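Local coordinates for protein SAM-dependent methyltransferase (Streptococcus pneumoniae, PDB 3KR9) that probably transfers a methyl group from S-adenosylmethionine to N1 of adenine 22 in tRNA, using a class I Rossmann-like methyltransferase fold, at residues D83-I88 against A110-L115; E140-E145 against S178-Q183; Q38-I43 against K65-V70; N74-F79 against A99-E104; G147-I152 against V182-K187. One frame throughout, in Å; residues are numbered along the deposited sequence.

Contact 1: D83-I88 against A110-L115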
# COMPACT_ATOMS: atom_id res chain seq x y z
N ASP A 83 14.05 -13.64 11.69
CA ASP A 83 14.24 -12.18 11.79
C ASP A 83 13.26 -11.49 12.78
O ASP A 83 13.53 -10.38 13.21
CB ASP A 83 14.18 -11.50 10.40
CG ASP A 83 15.24 -12.02 9.45
OD1 ASP A 83 16.43 -11.99 9.82
OD2 ASP A 83 14.90 -12.46 8.33
N GLN A 84 12.14 -12.15 13.15
CA GLN A 84 11.17 -11.53 14.09
C GLN A 84 10.56 -10.24 13.60
O GLN A 84 10.27 -9.35 14.39
CB GLN A 84 11.86 -11.16 15.39
CG GLN A 84 12.79 -12.21 15.85
CD GLN A 84 12.20 -13.00 16.95
OE1 GLN A 84 11.32 -13.83 16.74
NE2 GLN A 84 12.67 -12.73 18.17
N VAL A 85 10.40 -10.12 12.29
CA VAL A 85 9.74 -8.94 11.74
C VAL A 85 8.33 -8.84 12.29
O VAL A 85 7.60 -9.82 12.26
CB VAL A 85 9.79 -9.06 10.21
CG1 VAL A 85 8.78 -8.11 9.49
CG2 VAL A 85 11.22 -8.81 9.75
N SER A 86 7.91 -7.67 12.77
CA SER A 86 6.54 -7.52 13.28
C SER A 86 5.70 -6.65 12.35
O SER A 86 4.46 -6.67 12.42
CB SER A 86 6.53 -6.92 14.72
OG SER A 86 7.23 -5.66 14.74
N VAL A 87 6.35 -5.86 11.50
CA VAL A 87 5.63 -4.92 10.58
C VAL A 87 6.33 -4.97 9.20
O VAL A 87 7.53 -5.03 9.14
CB VAL A 87 5.67 -3.46 11.11
CG1 VAL A 87 4.93 -2.47 10.19
CG2 VAL A 87 5.09 -3.38 12.56
N ILE A 88 5.55 -4.94 8.10
CA ILE A 88 6.06 -4.92 6.77
C ILE A 88 5.33 -3.77 6.07
O ILE A 88 4.12 -3.58 6.23
CB ILE A 88 5.77 -6.25 6.03
CG1 ILE A 88 6.52 -7.44 6.68
CG2 ILE A 88 6.21 -6.17 4.57
CD1 ILE A 88 5.99 -8.81 6.12
N ALA A 110 2.33 -15.33 8.99
CA ALA A 110 1.49 -15.59 10.18
C ALA A 110 2.01 -14.84 11.44
O ALA A 110 1.22 -14.37 12.26
CB ALA A 110 1.37 -17.09 10.45
N ASN A 111 3.32 -14.71 11.60
CA ASN A 111 3.84 -14.12 12.83
C ASN A 111 4.14 -12.59 12.67
O ASN A 111 4.77 -11.96 13.53
CB ASN A 111 5.07 -14.91 13.30
CG ASN A 111 5.26 -14.86 14.79
OD1 ASN A 111 4.33 -14.58 15.56
ND2 ASN A 111 6.49 -15.11 15.22
N VAL A 112 3.67 -11.99 11.59
CA VAL A 112 3.81 -10.54 11.41
C VAL A 112 2.55 -9.91 11.93
O VAL A 112 1.49 -10.40 11.59
CB VAL A 112 4.05 -10.23 9.89
CG1 VAL A 112 4.09 -8.72 9.61
CG2 VAL A 112 5.38 -10.90 9.43
N GLU A 113 2.63 -8.85 12.77
CA GLU A 113 1.43 -8.25 13.36
C GLU A 113 0.68 -7.43 12.32
O GLU A 113 -0.57 -7.42 12.25
CB GLU A 113 1.78 -7.31 14.55
CG GLU A 113 2.65 -7.95 15.65
CD GLU A 113 3.27 -6.93 16.59
OE1 GLU A 113 3.15 -5.70 16.38
OE2 GLU A 113 3.93 -7.35 17.55
N ARG A 114 1.45 -6.72 11.50
CA ARG A 114 0.85 -5.69 10.70
C ARG A 114 1.58 -5.49 9.33
O ARG A 114 2.80 -5.58 9.24
CB ARG A 114 0.82 -4.40 11.52
CG ARG A 114 0.26 -3.20 10.76
CD ARG A 114 0.27 -1.95 11.70
NE ARG A 114 -0.86 -1.99 12.64
CZ ARG A 114 -1.28 -0.92 13.30
NH1 ARG A 114 -0.62 0.22 13.14
NH2 ARG A 114 -2.32 -0.99 14.14
N LEU A 115 0.78 -5.28 8.28
CA LEU A 115 1.21 -4.96 6.96
C LEU A 115 0.68 -3.60 6.65
O LEU A 115 -0.49 -3.34 6.88
CB LEU A 115 0.59 -5.91 5.95
CG LEU A 115 1.06 -7.34 5.72
CD1 LEU A 115 1.78 -8.05 6.85
CD2 LEU A 115 -0.12 -8.17 5.08
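Ile88 and Val112 meet side chain to side chain at about a right angle: CD1 of Ile88 rests 4.0 Å from CG2 of Val112 and equally close to its CG1. Ile88 CG1 lies anti to the carbonyl carbon (chi1 -65°), the chain runs on extended, and CD1 also comes within 4.3 Å of Leu115 CD1. Val112, with CG1 anti to its backbone N, sets that methyl 3.5 Å from Ser86 O, while its CG2 faces Val85. Ser86 O is gripped by two backbone donors, Glu113 N at 2.9 Å, tilted from the carbonyl plane, and Arg114 N at 3.1 Å, lying in it. These bonds start the parallel pairing of strands 87-93 and 114-119, joined through helix 95-104 as a beta-alpha-beta unit of the Rossmann-like sheet; Ile88 N continues it with a 3.0 Å bond to Arg114 O. On the sheet face of Ile88 and Leu115 the contact is apolar. Val87 and Arg114 share the other face, where the Arg114 guanidinium leads away to a salt bridge with Glu156. At the exposed end, the extended Glu113 chain lays its carboxylate carbon CD 3.8 Å from Ser86 CB, and Ser86 OG turns instead to Ile18 N.

Contact 2: E140-E145 against S178-Q183; sequences ESILEE and SPVFVQ
Ile142 points from strand 135-145 at the first turn of helix 179-198. From its CB, the branch CG1 lies anti to the backbone N (chi1 -175°) and packs 3.9 Å from CG1 of Val180; an extended chi2 (164°) carries the tip, CD1, on to Lys184 and Glu151. The other branch, CG2, sits between the backbone N and the carbonyl carbon and touches Ser178 OG at 3.6 Å, with Phe181 N and CB a little beyond. Val180 CG1 also presses on the strand backbone, 3.7 Å from Leu143 C. Ser178 is the N-cap of the helix: its OG accepts a nearly straight bond from Phe181 N (3.2 Å, 169° at the hydrogen). One water joins the segments, donating to Ile142 O at 2.6 Å and hydrogen-bonded to Ser178 OG. Farther along, Glu144 OE1 stands 3.1 Å from Gln183 OE1, two acceptors with no hydrogen bond between them, a pairing that probably repels. With no direct hydrogen bond between the segments, the helix start is held to the strand by aliphatic packing and a single water bridge.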
# COMPACT_ATOMS: atom_id res chain seq x y z
N GLU A 140 -7.43 2.84 6.95
CA GLU A 140 -7.06 3.29 5.63
C GLU A 140 -6.83 4.79 5.64
O GLU A 140 -7.53 5.54 6.35
CB GLU A 140 -8.14 2.97 4.60
CG GLU A 140 -8.55 1.51 4.50
CD GLU A 140 -9.61 1.30 3.42
OE1 GLU A 140 -10.65 1.97 3.52
OE2 GLU A 140 -9.42 0.47 2.49
N SER A 141 -5.90 5.26 4.84
CA SER A 141 -5.72 6.68 4.66
C SER A 141 -5.52 7.02 3.22
O SER A 141 -5.10 6.19 2.50
CB SER A 141 -4.57 7.18 5.49
OG SER A 141 -4.70 6.78 6.82
N ILE A 142 -5.82 8.25 2.83
CA ILE A 142 -5.63 8.62 1.43
C ILE A 142 -5.03 10.02 1.37
O ILE A 142 -5.45 10.90 2.11
CB ILE A 142 -6.96 8.54 0.63
CG1 ILE A 142 -6.71 8.80 -0.86
CG2 ILE A 142 -8.02 9.56 1.22
CD1 ILE A 142 -7.87 8.36 -1.81
N LEU A 143 -4.04 10.23 0.53
CA LEU A 143 -3.44 11.56 0.43
C LEU A 143 -3.29 11.96 -1.01
O LEU A 143 -3.47 11.14 -1.92
CB LEU A 143 -2.07 11.60 1.11
CG LEU A 143 -0.97 10.83 0.38
CD1 LEU A 143 0.27 11.67 0.26
CD2 LEU A 143 -0.66 9.49 1.08
N GLU A 144 -2.98 13.23 -1.22
CA GLU A 144 -2.66 13.73 -2.57
C GLU A 144 -1.24 14.25 -2.52
O GLU A 144 -0.82 14.81 -1.51
CB GLU A 144 -3.57 14.89 -2.97
CG GLU A 144 -3.32 15.39 -4.39
CD GLU A 144 -4.28 16.51 -4.82
OE1 GLU A 144 -4.79 17.26 -3.96
OE2 GLU A 144 -4.52 16.64 -6.03
N GLU A 145 -0.51 14.10 -3.62
CA GLU A 145 0.90 14.45 -3.66
C GLU A 145 1.22 14.79 -5.09
O GLU A 145 1.03 13.99 -5.99
CB GLU A 145 1.75 13.27 -3.16
CG GLU A 145 3.28 13.42 -3.28
CD GLU A 145 4.02 12.36 -2.41
OE1 GLU A 145 4.33 11.28 -2.98
OE2 GLU A 145 4.24 12.57 -1.16
N SER A 178 -13.14 11.81 3.16
CA SER A 178 -12.31 13.02 3.32
C SER A 178 -12.28 13.94 2.09
O SER A 178 -12.64 13.55 0.97
CB SER A 178 -10.86 12.64 3.66
OG SER A 178 -10.27 12.02 2.53
N PRO A 179 -11.79 15.17 2.28
CA PRO A 179 -11.77 16.02 1.09
C PRO A 179 -10.92 15.41 -0.03
O PRO A 179 -11.22 15.64 -1.20
CB PRO A 179 -11.13 17.32 1.61
CG PRO A 179 -11.64 17.40 3.02
CD PRO A 179 -11.53 15.93 3.51
N VAL A 180 -9.86 14.67 0.33
CA VAL A 180 -8.99 14.08 -0.69
C VAL A 180 -9.69 12.93 -1.40
O VAL A 180 -9.58 12.80 -2.63
CB VAL A 180 -7.62 13.58 -0.12
CG1 VAL A 180 -6.91 12.66 -1.15
CG2 VAL A 180 -6.74 14.76 0.30
N PHE A 181 -10.40 12.11 -0.64
CA PHE A 181 -11.24 11.08 -1.22
C PHE A 181 -12.22 11.71 -2.25
O PHE A 181 -12.41 11.18 -3.36
CB PHE A 181 -12.00 10.37 -0.08
CG PHE A 181 -12.94 9.28 -0.52
CD1 PHE A 181 -12.53 7.96 -0.52
CD2 PHE A 181 -14.25 9.57 -0.89
CE1 PHE A 181 -13.39 6.91 -0.90
CE2 PHE A 181 -15.14 8.53 -1.28
CZ PHE A 181 -14.71 7.20 -1.29
N VAL A 182 -12.85 12.84 -1.91
CA VAL A 182 -13.79 13.46 -2.88
C VAL A 182 -13.10 13.87 -4.19
O VAL A 182 -13.60 13.58 -5.28
CB VAL A 182 -14.53 14.68 -2.28
CG1 VAL A 182 -15.53 15.27 -3.30
CG2 VAL A 182 -15.24 14.31 -0.93
N GLN A 183 -11.95 14.54 -4.08
CA GLN A 183 -11.22 14.96 -5.26
C GLN A 183 -10.84 13.77 -6.11
O GLN A 183 -11.03 13.78 -7.33
CB GLN A 183 -9.95 15.75 -4.88
CG GLN A 183 -10.23 16.96 -4.00
CD GLN A 183 -9.01 17.37 -3.17
OE1 GLN A 183 -7.86 17.27 -3.65
NE2 GLN A 183 -9.23 17.82 -1.91
O HOH W 1 -7.36 12.29 3.11

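Contact 3: Q38-I43 against K65-V70; sequences QIKSAI and KEKIQV
Ala42 and Ile68 pair in parallel across strands 41-43 and 68-70, whose axes run 4.7 Å apart and only 6° from parallel; Ala42 N gives a 2.9 Å bond to Lys67 O, and Gln69 N one of 3.1 Å to Ala42 O. Ala42 CB and Ile68 CG1 meet loosely at 4.4 Å on one face. On the other, Ile43 and Gln69 lie side by side and point the same way, with Ile43 CG1 4.1 Å from Gln69 NE2. That amide nitrogen donates to a water which itself donates to Ala42 O at 2.5 Å, while Gln69 OE1 takes a bond from Arg71. At the exposed end the Lys40 chain, bent at chi2 and chi4, crosses Lys67 at about a right angle, bringing the two NZ atoms to 3.3 Å; two ammonium groups so close would probably repel. Lys40 O is buried here without a polar partner. Helix 49-61 connects the two strands, and its Val59 packs on Ile68. This is the beta-alpha-beta crossover that carries a Rossmann-like sheet out to its edge strand, 68-72.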
# COMPACT_ATOMS: atom_id res chain seq x y z
N GLN A 38 11.69 5.27 16.68
CA GLN A 38 10.34 4.70 16.50
C GLN A 38 10.35 3.16 16.37
O GLN A 38 9.40 2.47 16.77
CB GLN A 38 9.59 5.40 15.34
CG GLN A 38 8.21 4.82 15.10
CD GLN A 38 7.38 5.67 14.19
OE1 GLN A 38 7.65 6.89 14.00
NE2 GLN A 38 6.38 5.06 13.59
N ILE A 39 11.42 2.60 15.84
CA ILE A 39 11.46 1.13 15.69
C ILE A 39 12.79 0.67 16.23
O ILE A 39 13.67 1.49 16.38
CB ILE A 39 11.23 0.74 14.24
CG1 ILE A 39 12.51 1.02 13.40
CG2 ILE A 39 9.96 1.49 13.74
CD1 ILE A 39 12.36 0.76 11.88
N LYS A 40 12.95 -0.60 16.54
CA LYS A 40 14.22 -1.10 17.07
C LYS A 40 15.24 -1.35 15.97
O LYS A 40 16.46 -1.27 16.19
CB LYS A 40 13.98 -2.42 17.79
CG LYS A 40 15.23 -3.04 18.37
CD LYS A 40 16.05 -2.06 19.21
CE LYS A 40 17.48 -2.57 19.50
NZ LYS A 40 18.39 -2.31 18.32
N SER A 41 14.76 -1.71 14.79
CA SER A 41 15.65 -2.15 13.73
C SER A 41 14.83 -2.50 12.52
O SER A 41 13.61 -2.58 12.59
CB SER A 41 16.46 -3.35 14.16
OG SER A 41 15.59 -4.45 14.43
N ALA A 42 15.51 -2.73 11.40
CA ALA A 42 14.81 -2.93 10.16
C ALA A 42 15.66 -3.75 9.18
O ALA A 42 16.86 -4.00 9.39
CB ALA A 42 14.39 -1.59 9.55
N ILE A 43 14.96 -4.28 8.18
CA ILE A 43 15.53 -4.91 7.05
C ILE A 43 14.94 -4.12 5.87
O ILE A 43 13.75 -3.86 5.87
CB ILE A 43 15.12 -6.40 6.97
CG1 ILE A 43 15.76 -7.17 8.13
CG2 ILE A 43 15.60 -7.01 5.70
CD1 ILE A 43 15.08 -8.51 8.40
N LYS A 65 24.51 0.43 10.33
CA LYS A 65 24.71 -0.95 9.91
C LYS A 65 24.32 -1.94 11.01
O LYS A 65 23.97 -3.08 10.72
CB LYS A 65 26.16 -1.20 9.45
CG LYS A 65 26.66 -0.07 8.51
CD LYS A 65 28.17 -0.20 8.22
CE LYS A 65 28.89 1.17 8.23
NZ LYS A 65 30.27 1.03 8.86
N GLU A 66 24.39 -1.53 12.27
CA GLU A 66 24.01 -2.46 13.36
C GLU A 66 22.48 -2.56 13.53
O GLU A 66 22.01 -3.43 14.24
CB GLU A 66 24.62 -2.03 14.70
CG GLU A 66 26.15 -2.09 14.68
CD GLU A 66 26.63 -3.48 14.43
OE1 GLU A 66 25.85 -4.42 14.70
OE2 GLU A 66 27.78 -3.66 13.98
N LYS A 67 21.74 -1.66 12.89
CA LYS A 67 20.29 -1.60 13.12
C LYS A 67 19.46 -1.79 11.85
O LYS A 67 18.27 -2.08 11.92
CB LYS A 67 19.89 -0.25 13.76
CG LYS A 67 20.58 0.04 15.11
CD LYS A 67 19.76 1.05 15.90
CE LYS A 67 20.19 1.13 17.35
NZ LYS A 67 20.82 -0.15 17.71
N ILE A 68 20.09 -1.61 10.69
CA ILE A 68 19.40 -1.85 9.43
C ILE A 68 20.23 -2.73 8.50
O ILE A 68 21.34 -2.35 8.07
CB ILE A 68 19.06 -0.52 8.73
CG1 ILE A 68 18.30 0.40 9.69
CG2 ILE A 68 18.31 -0.72 7.37
CD1 ILE A 68 18.08 1.82 9.09
N GLN A 69 19.68 -3.93 8.22
CA GLN A 69 20.25 -4.83 7.21
C GLN A 69 19.63 -4.55 5.89
O GLN A 69 18.40 -4.26 5.80
CB GLN A 69 20.00 -6.30 7.57
CG GLN A 69 20.71 -6.76 8.85
CD GLN A 69 20.15 -8.08 9.31
OE1 GLN A 69 20.54 -9.15 8.80
NE2 GLN A 69 19.19 -8.02 10.21
N VAL A 70 20.46 -4.64 4.84
CA VAL A 70 20.01 -4.45 3.47
C VAL A 70 20.26 -5.78 2.74
O VAL A 70 21.36 -6.35 2.82
CB VAL A 70 20.77 -3.33 2.72
CG1 VAL A 70 20.09 -3.06 1.32
CG2 VAL A 70 20.82 -2.06 3.58
O HOH W 2 18.11 -5.37 11.05

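Contact 4: N74-F79 against A99-E104; sequences NGLAAF and ARILEE
Gly75 and Leu76, in the loop that follows strand 68-72 of the Rossmann-like domain, pack against Ile101 in the last turns of helix 95-104. The branch CG2 of Ile101, anti to its backbone N, is the meeting point: it lies 3.8 Å from Gly75 CA and 3.7 Å from Leu76 CG. Gly75 has a positive phi (54°), comfortable for glycine, and lets the CG2 methyl come close; a CB would clash with it. Leu76 CG is anti to the carbonyl carbon (chi1 -62°), and from it CD1 reaches 3.6 Å from Ile101 O while CD2 faces CG2 of Ile101; the two side chains meet at a slant. Leu102 adds a looser touch, its CD2 4.4 Å from Leu76 CD1. A water donates to Ile101 O at 2.7 Å and accepts from Leu76 N at 2.9 Å, bridging loop and helix backbones. At the exposed margin a second water, in the plane of the Arg100 guanidinium, accepts from NH1 at 2.8 Å and, weakly, from Asn74 ND2. Glu104 OE2 lies over one guanidinium face toward its rim, and OE1 makes a long, charge-only salt bridge to NH1. Leu20 and Val22 of strand 17-22 touch Leu76, and Ile90 of strand 87-93 touches Ile101: this is the helix-on-sheet packing of a Rossmann-like fold, with the 3-10 turn 76-78 packed beside the helix.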
# COMPACT_ATOMS: atom_id res chain seq x y z
N ASN A 74 14.05 -10.85 -3.82
CA ASN A 74 12.78 -10.38 -4.35
C ASN A 74 11.65 -10.51 -3.32
O ASN A 74 11.38 -11.60 -2.80
CB ASN A 74 12.41 -11.19 -5.55
CG ASN A 74 11.16 -10.69 -6.21
OD1 ASN A 74 11.00 -9.47 -6.50
ND2 ASN A 74 10.26 -11.60 -6.49
N GLY A 75 10.99 -9.39 -3.07
CA GLY A 75 9.81 -9.35 -2.20
C GLY A 75 10.07 -9.96 -0.86
O GLY A 75 10.99 -9.55 -0.16
N LEU A 76 9.24 -10.93 -0.46
CA LEU A 76 9.34 -11.51 0.89
C LEU A 76 10.51 -12.47 1.07
O LEU A 76 10.80 -12.91 2.18
CB LEU A 76 8.02 -12.15 1.30
CG LEU A 76 6.82 -11.20 1.38
CD1 LEU A 76 5.57 -11.94 2.00
CD2 LEU A 76 7.13 -9.87 2.15
N ALA A 77 11.20 -12.82 -0.02
CA ALA A 77 12.51 -13.52 0.14
C ALA A 77 13.53 -12.76 1.04
O ALA A 77 14.51 -13.32 1.47
CB ALA A 77 13.15 -13.82 -1.23
N ALA A 78 13.29 -11.47 1.28
CA ALA A 78 14.15 -10.63 2.13
C ALA A 78 14.11 -10.94 3.61
O ALA A 78 14.90 -10.37 4.38
CB ALA A 78 13.76 -9.14 1.92
N PHE A 79 13.19 -11.80 4.05
CA PHE A 79 13.18 -12.16 5.44
C PHE A 79 12.78 -13.60 5.71
O PHE A 79 12.37 -14.33 4.78
CB PHE A 79 12.30 -11.19 6.27
CG PHE A 79 10.82 -11.57 6.31
CD1 PHE A 79 10.17 -11.73 7.55
CD2 PHE A 79 10.07 -11.73 5.14
CE1 PHE A 79 8.83 -12.04 7.62
CE2 PHE A 79 8.68 -12.03 5.22
CZ PHE A 79 8.07 -12.18 6.47
N ALA A 99 0.04 -7.77 -4.21
CA ALA A 99 -0.57 -9.07 -4.00
C ALA A 99 0.35 -10.21 -4.40
O ALA A 99 0.40 -11.22 -3.68
CB ALA A 99 -1.97 -9.19 -4.76
N ARG A 100 1.05 -10.08 -5.54
CA ARG A 100 1.98 -11.16 -5.94
C ARG A 100 3.09 -11.33 -4.91
O ARG A 100 3.46 -12.45 -4.53
CB ARG A 100 2.58 -10.84 -7.31
CG ARG A 100 3.40 -11.92 -7.97
CD ARG A 100 4.11 -11.26 -9.19
NE ARG A 100 4.56 -12.29 -10.11
CZ ARG A 100 5.78 -12.82 -10.07
NH1 ARG A 100 6.71 -12.36 -9.22
NH2 ARG A 100 6.09 -13.78 -10.92
N ILE A 101 3.66 -10.23 -4.45
CA ILE A 101 4.68 -10.39 -3.42
C ILE A 101 4.13 -11.02 -2.12
O ILE A 101 4.80 -11.82 -1.47
CB ILE A 101 5.29 -8.97 -2.97
CG1 ILE A 101 6.14 -8.40 -4.13
CG2 ILE A 101 6.08 -9.15 -1.63
CD1 ILE A 101 6.29 -6.84 -4.07
N LEU A 102 2.91 -10.66 -1.74
CA LEU A 102 2.34 -11.22 -0.49
C LEU A 102 2.09 -12.72 -0.74
O LEU A 102 2.36 -13.54 0.11
CB LEU A 102 1.03 -10.51 -0.15
CG LEU A 102 1.24 -9.05 0.33
CD1 LEU A 102 -0.07 -8.34 0.73
CD2 LEU A 102 2.18 -9.13 1.51
N GLU A 103 1.61 -13.04 -1.93
CA GLU A 103 1.23 -14.44 -2.23
C GLU A 103 2.43 -15.37 -2.20
O GLU A 103 2.42 -16.38 -1.52
CB GLU A 103 0.56 -14.54 -3.60
CG GLU A 103 0.41 -15.97 -4.07
CD GLU A 103 -0.96 -16.53 -3.80
OE1 GLU A 103 -1.94 -15.92 -4.27
OE2 GLU A 103 -1.06 -17.60 -3.16
N GLU A 104 3.48 -15.01 -2.91
CA GLU A 104 4.73 -15.77 -2.88
C GLU A 104 5.39 -15.95 -1.52
O GLU A 104 6.06 -16.93 -1.28
CB GLU A 104 5.73 -15.18 -3.88
CG GLU A 104 5.11 -15.08 -5.27
CD GLU A 104 6.17 -15.11 -6.35
OE1 GLU A 104 7.19 -14.42 -6.18
OE2 GLU A 104 5.98 -15.85 -7.35
O HOH W 3 7.02 -10.58 -7.10
O HOH W 4 7.38 -12.42 -2.15

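Contact 5: G147-I152 against V182-K187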
# COMPACT_ATOMS: atom_id res chain seq x y z
N GLY A 147 -0.47 16.36 -7.16
CA GLY A 147 -1.58 16.15 -8.07
C GLY A 147 -1.95 14.70 -8.34
O GLY A 147 -2.81 14.44 -9.16
N LYS A 148 -1.30 13.72 -7.69
CA LYS A 148 -1.85 12.37 -7.75
C LYS A 148 -2.32 11.88 -6.38
O LYS A 148 -1.98 12.45 -5.35
CB LYS A 148 -0.90 11.37 -8.45
CG LYS A 148 -0.62 11.72 -9.90
CD LYS A 148 0.70 11.06 -10.39
CE LYS A 148 0.44 9.78 -11.19
NZ LYS A 148 0.28 10.04 -12.67
N PHE A 149 -3.14 10.83 -6.40
CA PHE A 149 -3.81 10.31 -5.19
C PHE A 149 -3.28 8.94 -4.82
O PHE A 149 -3.17 8.05 -5.68
CB PHE A 149 -5.30 10.20 -5.44
CG PHE A 149 -5.91 11.49 -5.85
CD1 PHE A 149 -6.08 12.53 -4.92
CD2 PHE A 149 -6.26 11.70 -7.16
CE1 PHE A 149 -6.60 13.75 -5.32
CE2 PHE A 149 -6.77 12.93 -7.58
CZ PHE A 149 -6.95 13.96 -6.64
N TYR A 150 -3.00 8.74 -3.55
CA TYR A 150 -2.41 7.48 -3.08
C TYR A 150 -3.19 6.94 -1.87
O TYR A 150 -3.36 7.66 -0.85
CB TYR A 150 -0.94 7.71 -2.66
CG TYR A 150 -0.09 8.19 -3.82
CD1 TYR A 150 0.44 7.28 -4.73
CD2 TYR A 150 0.14 9.55 -4.03
CE1 TYR A 150 1.19 7.70 -5.81
CE2 TYR A 150 0.89 9.98 -5.13
CZ TYR A 150 1.41 9.05 -6.00
OH TYR A 150 2.15 9.47 -7.07
N GLU A 151 -3.63 5.68 -1.95
CA GLU A 151 -4.30 5.03 -0.79
C GLU A 151 -3.25 4.24 -0.01
O GLU A 151 -2.28 3.75 -0.61
CB GLU A 151 -5.40 4.09 -1.30
CG GLU A 151 -6.50 4.84 -2.07
CD GLU A 151 -7.65 3.94 -2.42
OE1 GLU A 151 -7.68 2.84 -1.88
OE2 GLU A 151 -8.51 4.32 -3.25
N ILE A 152 -3.44 4.17 1.30
CA ILE A 152 -2.62 3.34 2.23
C ILE A 152 -3.59 2.38 2.99
O ILE A 152 -4.56 2.84 3.61
CB ILE A 152 -1.88 4.24 3.28
CG1 ILE A 152 -0.87 5.18 2.58
CG2 ILE A 152 -1.22 3.40 4.41
CD1 ILE A 152 -0.40 6.31 3.47
N VAL A 182 -12.85 12.84 -1.91
CA VAL A 182 -13.79 13.46 -2.88
C VAL A 182 -13.10 13.87 -4.19
O VAL A 182 -13.60 13.58 -5.28
CB VAL A 182 -14.53 14.68 -2.28
CG1 VAL A 182 -15.53 15.27 -3.30
CG2 VAL A 182 -15.24 14.31 -0.93
N GLN A 183 -11.95 14.54 -4.08
CA GLN A 183 -11.22 14.96 -5.26
C GLN A 183 -10.84 13.77 -6.11
O GLN A 183 -11.03 13.78 -7.33
CB GLN A 183 -9.95 15.75 -4.88
CG GLN A 183 -10.23 16.96 -4.00
CD GLN A 183 -9.01 17.37 -3.17
OE1 GLN A 183 -7.86 17.27 -3.65
NE2 GLN A 183 -9.23 17.82 -1.91
N LYS A 184 -10.34 12.70 -5.49
CA LYS A 184 -9.98 11.52 -6.27
C LYS A 184 -11.16 11.00 -7.06
O LYS A 184 -11.05 10.80 -8.26
CB LYS A 184 -9.35 10.39 -5.44
CG LYS A 184 -9.17 9.11 -6.29
CD LYS A 184 -8.52 7.90 -5.51
CE LYS A 184 -8.69 6.55 -6.34
NZ LYS A 184 -7.91 5.45 -5.65
N TRP A 185 -12.30 10.79 -6.41
CA TRP A 185 -13.41 10.07 -7.08
C TRP A 185 -14.24 10.95 -8.05
O TRP A 185 -14.68 10.51 -9.11
CB TRP A 185 -14.26 9.30 -6.05
CG TRP A 185 -13.50 8.08 -5.58
CD1 TRP A 185 -12.87 7.90 -4.37
CD2 TRP A 185 -13.21 6.92 -6.36
NE1 TRP A 185 -12.24 6.67 -4.35
CE2 TRP A 185 -12.40 6.06 -5.57
CE3 TRP A 185 -13.53 6.52 -7.66
CZ2 TRP A 185 -11.96 4.84 -6.02
CZ3 TRP A 185 -13.07 5.32 -8.09
CH2 TRP A 185 -12.30 4.49 -7.28
N GLN A 186 -14.38 12.22 -7.67
CA GLN A 186 -14.95 13.24 -8.54
C GLN A 186 -14.15 13.31 -9.82
O GLN A 186 -14.71 13.38 -10.91
CB GLN A 186 -14.89 14.59 -7.82
CG GLN A 186 -16.12 15.46 -7.96
CD GLN A 186 -17.09 15.30 -6.79
OE1 GLN A 186 -17.44 16.28 -6.09
NE2 GLN A 186 -17.51 14.06 -6.56
N LYS A 187 -12.83 13.29 -9.72
CA LYS A 187 -12.01 13.37 -10.93
C LYS A 187 -12.20 12.08 -11.73
O LYS A 187 -12.33 12.09 -12.97
CB LYS A 187 -10.53 13.66 -10.59
CG LYS A 187 -9.76 14.43 -11.67
CD LYS A 187 -8.24 14.44 -11.43
CE LYS A 187 -7.44 14.95 -12.66
NZ LYS A 187 -7.36 16.46 -12.71
O HOH W 5 -5.51 6.54 -5.16
O HOH W 6 -10.89 5.07 -2.46
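Phe149 and Lys184 form the tight half of this contact. The backbone end of Lys184 lies over one face of the Phe149 ring, CA 3.7 Å above its centre, and Lys184 CB makes a CH-pi contact 3.8 Å from the centroid, 19° off the normal. The two side chains slide past each other in opposite directions, and Lys184 CD lies beside Phe149 CB. Gln183 CB joins the close packing, 3.9 Å from Phe149 CZ. Lys184 CG is anti to the backbone N (chi1 173°) and the rest of the chain is fully extended, ending at Glu151, where NZ forms a 2.7 Å salt bridge with OE2, approaching from above the carboxylate plane. Strand 148-157 forms a beta hairpin with 135-145, and helix 179-198 packs across it; the axes of 148-152 and 182-187 cross at -116°. The charges belong to a wider network: Glu151 OE1 pairs with Arg127, and Lys184 NZ also with Glu123. A water in the plane of the Trp185 ring accepts from its NE1 at 2.8 Å and lies 2.6 Å from Glu151 OE2, a probable bridge from carboxylate to indole, and Lys184 CE lies over an indole face toward the rim. The loose side is that of the exposed Lys187, which merely brings CD to 4.4 Å from Phe149 CE2, at the ring edge near its plane.

Overall arrangement
Contacts 1 and 3 are parallel strand pairings within beta-alpha-beta units of one sheet, held by backbone bonds; they touch where Ile43 packs on Asp83 and Val85. Contact 4 is the most buried, setting a loop and helix 95-104 against that sheet, and meets contact 1 through Phe79, which packs on Val85, Ile88 and Val112. The other four are only partly buried, contact 3 at edge strand 68-72, its centre about 21 Å from the chain's centre. Contacts 2 and 5, their centres 5 Å apart, both dock helix 179-198 on the antiparallel strands at the sheet's other end and share Val182 and Gln183. There side chains and waters do the work, aliphatic in contact 2, aromatic and charged in contact 5.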